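Local atomic coordinates of glutamate--LysW ligase ArgX (Sulfolobus tokodaii, PDB entry 3VPB), a protein that probably uses ATP to join the amino group of glutamate to the gamma-carboxyl group of the C-terminal glutamate of the carrier protein LysW. Residues Ile101-Ile106 with Pro242-Val247; Ile125-Ile130 with Ile165-Ile170; Ala191-Pro196 with Thr208-Glu213. All blocks are in the same frame, centred on the assembly; numbering follows the deposited sequence.

All three contacts lie in the ATP-grasp part of the chain. Contact 1 closes the longest loop, and within it contact 2 comes first and contact 3 follows. Contact 2 joins neighbouring central strands of the four-stranded sheet, contact 3 the edge of the five-stranded one, and contact 1 brings together the entries to strands 104-107 and 245-252, each the outermost of its sheet within this chain. The centres of contacts 1 and 2 are about 11 Å apart and touch through Lys244 and Glu168; contact 3 is centred about 20 Å from contact 1 and 21 Å from contact 2. Contact 2 holds the adenine and alpha-phosphate of the nucleotide, while Arg192 of contact 3 binds the glutamate substrate.

Contact 1: Ile101-Ile106 with Pro242-Val247; sequences IPDSII and PNKGYV
Lys244, in the turn before strand 245-252, and Val247 within that strand meet Ile101, Pro102 and Asp103, just ahead of strand 104-107. CG1 of Val247, anti to its backbone N (chi1 -179°), lies over the flat face of the peptide bond between Ile101 and Pro102, with Ile101 C 3.2 Å from Val247 CG1. The same methyl reaches on to the N-CD side of the proline ring, with Pro102 CD 3.7 Å from Val247 CG1.

Lys244 supplies the polar half. From CB its chain leaves with CG beside the backbone N and runs straight to CD, then bends at chi3 (-83°) to carry CE past the Glu168 carboxylate. At the tip NZ makes its main salt bridge to Glu168 OE2, and a longer one in which Asp103 OD1 stands 3.5 Å from Lys244 NZ. A water accepts from Lys244 NZ at 3.0 Å and donates to Ile101 O at 2.9 Å. Glu168 OE2 also accepts from Asp103 N. With two carboxylates and a water around it, the ammonium charge is probably well balanced. Residues 101-103 join the hairpin between strands 233-241 and 245-252 to the four-stranded sheet, where the two sheets of the ATP-grasp fold meet at the nucleotide.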
loop_
_atom_site.group_PDB
_atom_site.type_symbol
_atom_site.label_atom_id
_atom_site.label_comp_id
_atom_site.label_asym_id
_atom_site.label_seq_id
_atom_site.Cartn_x
_atom_site.Cartn_y
_atom_site.Cartn_z
ATOM N N ILE B 101 -29.682 -11.269 -8.004
ATOM C CA ILE B 101 -28.426 -11.018 -7.305
ATOM C C ILE B 101 -28.811 -10.396 -5.992
ATOM O O ILE B 101 -29.941 -9.922 -5.826
ATOM C CB ILE B 101 -27.489 -10.045 -8.130
ATOM C CG1 ILE B 101 -28.137 -8.648 -8.240
ATOM C CG2 ILE B 101 -27.111 -10.704 -9.482
ATOM C CD1 ILE B 101 -27.217 -7.511 -8.768
ATOM N N PRO B 102 -27.892 -10.381 -5.013
ATOM C CA PRO B 102 -28.340 -9.716 -3.787
ATOM C C PRO B 102 -28.653 -8.243 -4.029
ATOM O O PRO B 102 -28.005 -7.601 -4.860
ATOM C CB PRO B 102 -27.124 -9.827 -2.855
ATOM C CG PRO B 102 -26.319 -10.982 -3.414
ATOM C CD PRO B 102 -26.519 -10.890 -4.916
ATOM N N ASP B 103 -29.649 -7.707 -3.329
ATOM C CA ASP B 103 -29.970 -6.276 -3.473
ATOM C C ASP B 103 -28.742 -5.458 -3.111
ATOM O O ASP B 103 -28.263 -5.570 -1.991
ATOM C CB ASP B 103 -31.124 -5.911 -2.552
ATOM C CG ASP B 103 -32.461 -6.409 -3.063
ATOM O OD1 ASP B 103 -32.551 -6.831 -4.235
ATOM O OD2 ASP B 103 -33.435 -6.339 -2.291
ATOM N N SER B 104 -28.213 -4.660 -4.043
ATOM C CA SER B 104 -26.863 -4.100 -3.832
ATOM C C SER B 104 -26.816 -2.630 -4.169
ATOM O O SER B 104 -27.552 -2.178 -5.027
ATOM C CB SER B 104 -25.833 -4.793 -4.705
ATOM O OG SER B 104 -25.771 -6.170 -4.459
ATOM N N ILE B 105 -25.946 -1.899 -3.476
ATOM C CA ILE B 105 -25.705 -0.490 -3.759
ATOM C C ILE B 105 -24.187 -0.317 -3.816
ATOM O O ILE B 105 -23.465 -0.903 -3.013
ATOM C CB ILE B 105 -26.265 0.427 -2.655
ATOM C CG1 ILE B 105 -27.762 0.209 -2.455
ATOM C CG2 ILE B 105 -26.009 1.911 -2.988
ATOM C CD1 ILE B 105 -28.317 0.954 -1.217
ATOM N N ILE B 106 -23.710 0.454 -4.783
ATOM C CA ILE B 106 -22.276 0.660 -4.947
ATOM C C ILE B 106 -21.884 2.025 -4.412
ATOM O O ILE B 106 -22.527 3.026 -4.727
ATOM C CB ILE B 106 -21.869 0.516 -6.431
ATOM C CG1 ILE B 106 -22.281 -0.863 -6.939
ATOM C CG2 ILE B 106 -20.358 0.758 -6.634
ATOM C CD1 ILE B 106 -21.890 -2.065 -6.017
ATOM N N PRO B 242 -34.688 -16.609 1.984
ATOM C CA PRO B 242 -35.910 -17.170 2.576
ATOM C C PRO B 242 -37.190 -16.917 1.756
ATOM O O PRO B 242 -38.108 -17.730 1.828
ATOM C CB PRO B 242 -36.047 -16.414 3.900
ATOM C CG PRO B 242 -34.743 -15.851 4.211
ATOM C CD PRO B 242 -33.936 -15.772 2.944
ATOM N N ASN B 243 -37.260 -15.804 1.019
ATOM C CA ASN B 243 -38.432 -15.513 0.172
ATOM C C ASN B 243 -38.150 -15.709 -1.313
ATOM O O ASN B 243 -38.987 -16.243 -2.048
ATOM C CB ASN B 243 -38.969 -14.084 0.417
ATOM C CG ASN B 243 -39.203 -13.783 1.889
ATOM O OD1 ASN B 243 -38.754 -12.748 2.409
ATOM N ND2 ASN B 243 -39.912 -14.678 2.573
ATOM N N LYS B 244 -36.972 -15.276 -1.752
ATOM C CA LYS B 244 -36.648 -15.185 -3.190
ATOM C C LYS B 244 -36.016 -16.434 -3.810
ATOM O O LYS B 244 -35.922 -16.542 -5.037
ATOM C CB LYS B 244 -35.745 -13.973 -3.467
ATOM C CG LYS B 244 -36.360 -12.619 -3.132
ATOM C CD LYS B 244 -35.450 -11.459 -3.568
ATOM C CE LYS B 244 -34.348 -11.136 -2.554
ATOM N NZ LYS B 244 -33.487 -10.005 -3.061
ATOM N N GLY B 245 -35.563 -17.363 -2.976
ATOM C CA GLY B 245 -34.905 -18.571 -3.438
ATOM C C GLY B 245 -33.468 -18.328 -3.825
ATOM O O GLY B 245 -32.718 -17.668 -3.092
ATOM N N TYR B 246 -33.072 -18.862 -4.980
ATOM C CA TYR B 246 -31.649 -18.839 -5.350
ATOM C C TYR B 246 -31.238 -17.466 -5.879
ATOM O O TYR B 246 -31.885 -16.898 -6.769
ATOM C CB TYR B 246 -31.305 -19.910 -6.376
ATOM C CG TYR B 246 -31.532 -21.328 -5.895
ATOM C CD1 TYR B 246 -30.890 -21.796 -4.751
ATOM C CD2 TYR B 246 -32.375 -22.199 -6.595
ATOM C CE1 TYR B 246 -31.085 -23.114 -4.291
ATOM C CE2 TYR B 246 -32.573 -23.527 -6.146
ATOM C CZ TYR B 246 -31.919 -23.963 -5.000
ATOM O OH TYR B 246 -32.096 -25.243 -4.542
ATOM N N VAL B 247 -30.143 -16.966 -5.332
ATOM C CA VAL B 247 -29.612 -15.651 -5.671
ATOM C C VAL B 247 -28.148 -15.879 -6.032
ATOM O O VAL B 247 -27.412 -16.493 -5.253
ATOM C CB VAL B 247 -29.756 -14.695 -4.440
ATOM C CG1 VAL B 247 -29.234 -13.338 -4.755
ATOM C CG2 VAL B 247 -31.216 -14.540 -4.024
HETATM O O HOH W 1 -32.551 -11.114 -5.666
#

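Contact 2: Ile125-Ile130 with Ile165-Ile170; sequences IDKPPI and IVQEYI. With ADP (adenosine-5'-diphosphate), chain L.
The adenine pocket is built on paired strands, with Lys127 and Gln167 rising from the same face toward ADP. Ile125 with Gln167 and Lys127 with Ile165 are antiparallel hydrogen-bonded pairs, flanking the non-hydrogen-bonded pair Asp126 and Val166; Gln167 N lies 2.8 Å from Ile125 O.

Gln167 CG sits between its backbone N and carbonyl carbon (chi1 39°). Gln167 OE1 accepts from ADP N6 at 2.8 Å and from Lys127 NZ at 2.8 Å, the ammonium standing above the amide carbonyl plane. Ser104 and Tyr91 bind NE2 and fix which way round the amide faces. An alanine in place of Gln167 would probably leave one adenine amino hydrogen without its acceptor and Lys127 less firmly positioned.

As in other ATP-grasp enzymes, the backbone of residues 168-170 reads the base: Glu168 O takes the second N6 hydrogen, and Ile170 N points almost straight at ADP N1 (2.9 Å, 177°). Lys127 NZ also reaches ADP N7, Asn249 and the alpha-phosphate, lying 2.8 Å from ADP O1A. Ile125 CG1 packs on one purine face, 3.7 Å from ADP C6; on that side Tyr169 CD1 lies 3.4 Å from ADP C2 and 3.6 Å from Ile125 CG1.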
loop_
_atom_site.group_PDB
_atom_site.type_symbol
_atom_site.label_atom_id
_atom_site.label_comp_id
_atom_site.label_asym_id
_atom_site.label_seq_id
_atom_site.Cartn_x
_atom_site.Cartn_y
_atom_site.Cartn_z
ATOM N N ILE B 125 -23.939 -6.639 4.243
ATOM C CA ILE B 125 -22.593 -7.081 3.863
ATOM C C ILE B 125 -21.926 -5.985 3.031
ATOM O O ILE B 125 -22.535 -5.404 2.181
ATOM C CB ILE B 125 -22.670 -8.419 3.071
ATOM C CG1 ILE B 125 -23.069 -9.541 4.033
ATOM C CG2 ILE B 125 -21.368 -8.733 2.249
ATOM C CD1 ILE B 125 -21.894 -10.219 4.797
ATOM N N ASP B 126 -20.676 -5.671 3.340
ATOM C CA ASP B 126 -19.901 -4.719 2.531
ATOM C C ASP B 126 -18.644 -5.469 2.089
ATOM O O ASP B 126 -17.846 -5.914 2.907
ATOM C CB ASP B 126 -19.547 -3.483 3.365
ATOM C CG ASP B 126 -18.761 -2.435 2.585
ATOM O OD1 ASP B 126 -18.090 -2.801 1.591
ATOM O OD2 ASP B 126 -18.746 -1.247 3.008
ATOM N N LYS B 127 -18.482 -5.645 0.783
ATOM C CA LYS B 127 -17.295 -6.311 0.282
ATOM C C LYS B 127 -16.760 -5.570 -0.935
ATOM O O LYS B 127 -17.511 -4.857 -1.611
ATOM C CB LYS B 127 -17.576 -7.794 -0.025
ATOM C CG LYS B 127 -18.605 -7.982 -1.157
ATOM C CD LYS B 127 -19.196 -9.402 -1.139
ATOM C CE LYS B 127 -20.250 -9.543 -2.240
ATOM N NZ LYS B 127 -21.003 -10.858 -2.049
ATOM N N PRO B 128 -15.461 -5.722 -1.209
ATOM C CA PRO B 128 -14.914 -5.039 -2.390
ATOM C C PRO B 128 -15.197 -5.869 -3.656
ATOM O O PRO B 128 -15.515 -7.055 -3.533
ATOM C CB PRO B 128 -13.412 -4.999 -2.112
ATOM C CG PRO B 128 -13.228 -5.352 -0.662
ATOM C CD PRO B 128 -14.405 -6.248 -0.316
ATOM N N PRO B 129 -15.039 -5.269 -4.842
ATOM C CA PRO B 129 -15.268 -5.997 -6.082
ATOM C C PRO B 129 -14.187 -7.014 -6.409
ATOM O O PRO B 129 -14.436 -7.937 -7.161
ATOM C CB PRO B 129 -15.327 -4.884 -7.141
ATOM C CG PRO B 129 -14.501 -3.774 -6.588
ATOM C CD PRO B 129 -14.738 -3.846 -5.085
ATOM N N ILE B 130 -12.989 -6.825 -5.878
ATOM C CA ILE B 130 -11.928 -7.795 -6.092
ATOM C C ILE B 130 -11.605 -8.481 -4.793
ATOM O O ILE B 130 -11.766 -7.906 -3.707
ATOM C CB ILE B 130 -10.644 -7.188 -6.720
ATOM C CG1 ILE B 130 -10.239 -5.882 -6.015
ATOM C CG2 ILE B 130 -10.833 -6.990 -8.210
ATOM C CD1 ILE B 130 -8.909 -5.324 -6.514
ATOM N N ILE B 165 -19.246 -2.688 -2.260
ATOM C CA ILE B 165 -20.511 -3.327 -2.642
ATOM C C ILE B 165 -21.289 -3.545 -1.347
ATOM O O ILE B 165 -20.914 -4.379 -0.536
ATOM C CB ILE B 165 -20.314 -4.668 -3.350
ATOM C CG1 ILE B 165 -19.347 -4.508 -4.540
ATOM C CG2 ILE B 165 -21.679 -5.219 -3.816
ATOM C CD1 ILE B 165 -18.967 -5.864 -5.216
ATOM N N VAL B 166 -22.350 -2.775 -1.164
ATOM C CA VAL B 166 -23.121 -2.792 0.068
ATOM C C VAL B 166 -24.408 -3.538 -0.228
ATOM O O VAL B 166 -25.211 -3.066 -1.019
ATOM C CB VAL B 166 -23.454 -1.356 0.492
ATOM C CG1 VAL B 166 -24.339 -1.343 1.749
ATOM C CG2 VAL B 166 -22.147 -0.523 0.687
ATOM N N GLN B 167 -24.630 -4.679 0.423
ATOM C CA GLN B 167 -25.771 -5.493 0.007
ATOM C C GLN B 167 -26.502 -6.168 1.142
ATOM O O GLN B 167 -26.023 -6.236 2.280
ATOM C CB GLN B 167 -25.371 -6.519 -1.071
ATOM C CG GLN B 167 -24.033 -7.159 -0.885
ATOM C CD GLN B 167 -23.727 -8.337 -1.824
ATOM O OE1 GLN B 167 -23.305 -9.363 -1.339
ATOM N NE2 GLN B 167 -23.908 -8.176 -3.161
ATOM N N GLU B 168 -27.682 -6.652 0.821
ATOM C CA GLU B 168 -28.489 -7.368 1.807
ATOM C C GLU B 168 -27.749 -8.613 2.269
ATOM O O GLU B 168 -27.023 -9.245 1.501
ATOM C CB GLU B 168 -29.856 -7.746 1.225
ATOM C CG GLU B 168 -29.782 -8.624 0.018
ATOM C CD GLU B 168 -31.157 -9.097 -0.450
ATOM O OE1 GLU B 168 -32.024 -9.402 0.419
ATOM O OE2 GLU B 168 -31.362 -9.178 -1.686
ATOM N N TYR B 169 -27.943 -8.953 3.537
ATOM C CA TYR B 169 -27.349 -10.146 4.102
ATOM C C TYR B 169 -28.314 -11.311 3.894
ATOM O O TYR B 169 -29.463 -11.241 4.321
ATOM C CB TYR B 169 -27.081 -9.894 5.587
ATOM C CG TYR B 169 -26.481 -11.074 6.299
ATOM C CD1 TYR B 169 -25.293 -11.656 5.856
ATOM C CD2 TYR B 169 -27.105 -11.608 7.417
ATOM C CE1 TYR B 169 -24.741 -12.755 6.517
ATOM C CE2 TYR B 169 -26.556 -12.696 8.101
ATOM C CZ TYR B 169 -25.385 -13.253 7.646
ATOM O OH TYR B 169 -24.868 -14.330 8.321
ATOM N N ILE B 170 -27.858 -12.355 3.191
ATOM C CA ILE B 170 -28.734 -13.462 2.834
ATOM C C ILE B 170 -28.121 -14.724 3.396
ATOM O O ILE B 170 -27.132 -15.256 2.858
ATOM C CB ILE B 170 -28.925 -13.608 1.278
ATOM C CG1 ILE B 170 -29.278 -12.264 0.639
ATOM C CG2 ILE B 170 -30.023 -14.627 0.962
ATOM C CD1 ILE B 170 -29.366 -12.301 -0.904
HETATM P PB ADP L . -15.270 -14.300 -2.307
HETATM O O1B ADP L . -14.972 -14.039 -3.735
HETATM O O2B ADP L . -15.588 -15.741 -1.944
HETATM O O3B ADP L . -14.325 -13.675 -1.320
HETATM P PA ADP L . -18.107 -13.959 -1.777
HETATM O O1A ADP L . -18.980 -12.781 -2.199
HETATM O O2A ADP L . -18.292 -15.355 -2.328
HETATM O O3A ADP L . -16.604 -13.441 -2.019
HETATM O "O5'" ADP L . -18.219 -14.020 -0.176
HETATM C "C5'" ADP L . -17.578 -15.011 0.627
HETATM C "C4'" ADP L . -18.573 -15.598 1.610
HETATM O "O4'" ADP L . -19.183 -14.530 2.343
HETATM C "C3'" ADP L . -19.718 -16.298 0.873
HETATM O "O3'" ADP L . -19.418 -17.681 0.654
HETATM C "C2'" ADP L . -20.877 -16.133 1.827
HETATM O "O2'" ADP L . -20.818 -17.124 2.862
HETATM C "C1'" ADP L . -20.585 -14.798 2.460
HETATM N N9 ADP L . -21.321 -13.722 1.770
HETATM C C8 ADP L . -20.853 -12.864 0.829
HETATM N N7 ADP L . -21.827 -12.004 0.499
HETATM C C5 ADP L . -22.915 -12.307 1.233
HETATM C C6 ADP L . -24.291 -11.809 1.352
HETATM N N6 ADP L . -24.685 -10.750 0.619
HETATM N N1 ADP L . -25.113 -12.386 2.279
HETATM C C2 ADP L . -24.730 -13.424 3.032
HETATM N N3 ADP L . -23.482 -13.948 2.937
HETATM C C4 ADP L . -22.576 -13.432 2.064
#

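Contact 3: Ala191-Pro196 with Thr208-Glu213; sequences ARNIPP and TPSNIE. With GLU (glutamic acid), chain M; SO4 (sulfate ion), chain P.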
loop_
_atom_site.group_PDB
_atom_site.type_symbol
_atom_site.label_atom_id
_atom_site.label_comp_id
_atom_site.label_asym_id
_atom_site.label_seq_id
_atom_site.Cartn_x
_atom_site.Cartn_y
_atom_site.Cartn_z
ATOM N N ALA B 191 -22.731 -28.058 -1.204
ATOM C CA ALA B 191 -22.908 -27.067 -0.157
ATOM C C ALA B 191 -21.609 -26.858 0.608
ATOM O O ALA B 191 -20.964 -27.824 0.994
ATOM C CB ALA B 191 -23.998 -27.537 0.820
ATOM N N ARG B 192 -21.249 -25.599 0.840
ATOM C CA ARG B 192 -20.135 -25.255 1.738
ATOM C C ARG B 192 -20.752 -24.801 3.047
ATOM O O ARG B 192 -21.385 -23.726 3.092
ATOM C CB ARG B 192 -19.313 -24.112 1.145
ATOM C CG ARG B 192 -18.557 -24.477 -0.109
ATOM C CD ARG B 192 -17.780 -23.296 -0.656
ATOM N NE ARG B 192 -18.682 -22.252 -1.145
ATOM C CZ ARG B 192 -18.300 -21.208 -1.887
ATOM N NH1 ARG B 192 -19.203 -20.318 -2.287
ATOM N NH2 ARG B 192 -17.021 -21.052 -2.239
ATOM N N ASN B 193 -20.582 -25.606 4.098
ATOM C CA ASN B 193 -21.216 -25.327 5.395
ATOM C C ASN B 193 -20.333 -24.468 6.257
ATOM O O ASN B 193 -19.163 -24.775 6.448
ATOM C CB ASN B 193 -21.580 -26.632 6.106
ATOM C CG ASN B 193 -22.600 -27.431 5.318
ATOM O OD1 ASN B 193 -23.795 -27.143 5.377
ATOM N ND2 ASN B 193 -22.126 -28.404 4.530
ATOM N N ILE B 194 -20.908 -23.384 6.771
ATOM C CA ILE B 194 -20.208 -22.386 7.584
ATOM C C ILE B 194 -19.741 -22.968 8.930
ATOM O O ILE B 194 -20.543 -23.547 9.664
ATOM C CB ILE B 194 -21.104 -21.106 7.786
ATOM C CG1 ILE B 194 -21.439 -20.513 6.416
ATOM C CG2 ILE B 194 -20.404 -20.111 8.701
ATOM C CD1 ILE B 194 -22.666 -19.561 6.348
ATOM N N PRO B 195 -18.446 -22.807 9.251
ATOM C CA PRO B 195 -17.942 -23.373 10.499
ATOM C C PRO B 195 -18.236 -22.449 11.688
ATOM O O PRO B 195 -18.586 -21.278 11.489
ATOM C CB PRO B 195 -16.436 -23.488 10.237
ATOM C CG PRO B 195 -16.133 -22.294 9.334
ATOM C CD PRO B 195 -17.370 -22.213 8.430
ATOM N N PRO B 196 -18.146 -22.978 12.922
ATOM C CA PRO B 196 -18.236 -22.123 14.117
ATOM C C PRO B 196 -17.306 -20.917 14.033
ATOM O O PRO B 196 -16.186 -21.043 13.523
ATOM C CB PRO B 196 -17.776 -23.057 15.239
ATOM C CG PRO B 196 -18.136 -24.390 14.777
ATOM C CD PRO B 196 -18.051 -24.409 13.280
ATOM N N THR B 208 -17.020 -26.522 5.393
ATOM C CA THR B 208 -16.976 -27.964 5.206
ATOM C C THR B 208 -17.934 -28.400 4.083
ATOM O O THR B 208 -19.109 -28.018 4.077
ATOM C CB THR B 208 -17.293 -28.711 6.513
ATOM O OG1 THR B 208 -18.600 -28.357 6.945
ATOM C CG2 THR B 208 -16.305 -28.342 7.604
ATOM N N PRO B 209 -17.431 -29.190 3.121
ATOM C CA PRO B 209 -18.259 -29.610 1.977
ATOM C C PRO B 209 -19.279 -30.698 2.309
ATOM O O PRO B 209 -18.992 -31.609 3.085
ATOM C CB PRO B 209 -17.214 -30.126 0.961
ATOM C CG PRO B 209 -15.844 -29.669 1.523
ATOM C CD PRO B 209 -16.042 -29.671 2.993
ATOM N N SER B 210 -20.477 -30.591 1.751
ATOM C CA SER B 210 -21.438 -31.691 1.796
ATOM C C SER B 210 -22.272 -31.652 0.529
ATOM O O SER B 210 -22.381 -30.613 -0.125
ATOM C CB SER B 210 -22.336 -31.627 3.035
ATOM O OG SER B 210 -23.207 -30.518 2.986
ATOM N N ASN B 211 -22.861 -32.793 0.184
ATOM C CA ASN B 211 -23.667 -32.864 -1.042
ATOM C C ASN B 211 -25.087 -32.310 -0.898
ATOM O O ASN B 211 -25.610 -32.194 0.221
ATOM C CB ASN B 211 -23.659 -34.291 -1.621
ATOM C CG ASN B 211 -24.347 -35.292 -0.718
ATOM O OD1 ASN B 211 -24.113 -35.318 0.495
ATOM N ND2 ASN B 211 -25.207 -36.130 -1.306
ATOM N N ILE B 212 -25.700 -31.943 -2.029
ATOM C CA ILE B 212 -27.095 -31.474 -2.067
ATOM C C ILE B 212 -27.847 -32.105 -3.229
ATOM O O ILE B 212 -27.248 -32.602 -4.174
ATOM C CB ILE B 212 -27.228 -29.915 -2.223
ATOM C CG1 ILE B 212 -26.519 -29.420 -3.489
ATOM C CG2 ILE B 212 -26.696 -29.205 -0.980
ATOM C CD1 ILE B 212 -26.945 -28.002 -3.979
ATOM N N GLU B 213 -29.165 -32.059 -3.158
ATOM C CA GLU B 213 -29.980 -32.371 -4.325
ATOM C C GLU B 213 -30.012 -31.141 -5.216
ATOM O O GLU B 213 -30.270 -30.027 -4.745
ATOM C CB GLU B 213 -31.392 -32.746 -3.908
ATOM C CG GLU B 213 -32.200 -33.371 -5.054
ATOM C CD GLU B 213 -33.193 -34.420 -4.576
ATOM O OE1 GLU B 213 -33.485 -34.459 -3.361
ATOM O OE2 GLU B 213 -33.679 -35.214 -5.417
HETATM N N GLU M . -12.203 -21.014 -3.344
HETATM C CA GLU M . -13.266 -21.963 -2.916
HETATM C C GLU M . -13.483 -21.837 -1.424
HETATM O O GLU M . -14.614 -22.093 -0.971
HETATM C CB GLU M . -12.881 -23.410 -3.265
HETATM C CG GLU M . -14.011 -24.406 -3.072
HETATM C CD GLU M . -13.621 -25.841 -3.429
HETATM O OE1 GLU M . -12.470 -26.250 -3.131
HETATM O OE2 GLU M . -14.495 -26.551 -3.998
HETATM O OXT GLU M . -12.549 -21.513 -0.654
HETATM S S SO4 P . -14.144 -18.110 -3.733
HETATM O O1 SO4 P . -13.738 -16.789 -4.228
HETATM O O2 SO4 P . -13.284 -18.464 -2.619
HETATM O O3 SO4 P . -15.571 -18.200 -3.347
HETATM O O4 SO4 P . -13.862 -19.098 -4.774
#
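The edge of the five-stranded antiparallel sheet is made here, where Asn193 and Ala191 of one strand pair with Thr208 and Ser210 of the outermost one. Both are hydrogen-bonded pairs, with Arg192 and Pro209 the non-hydrogen-bonded pair between them; Ala191 N, for example, is 2.8 Å from Ser210 O.

Asn193 adds a second set of bonds. Its CG lies anti to the carbonyl carbon (chi1 -63°), and from there the amide turns across to the partner strand. Asn193 ND2 donates to Ser210 OG at 2.8 Å, with the hydroxyl in the amide plane, and to Thr208 O at 3.1 Å. That carbonyl is therefore gripped twice, since Asn193 N also reaches Thr208 O at 2.8 Å, from the opposite face of its plane. On the same side of the sheet Ala191 CB meets Ile212 CG2 at 3.6 Å.

Arg192 projects from the other side, its chain bent at chi3 (-67°). Arg192 NH2 gives a bond of 2.9 Å to O of the bound glutamate, lying at the edge of the guanidinium, and a weak one to a sulfate oxygen. NH1 is held by Asp176 and by Asp237, a magnesium ligand. Arg192, on the strand next to the edge, helps form the glutamate site of this RimK-family ATP-grasp ligase.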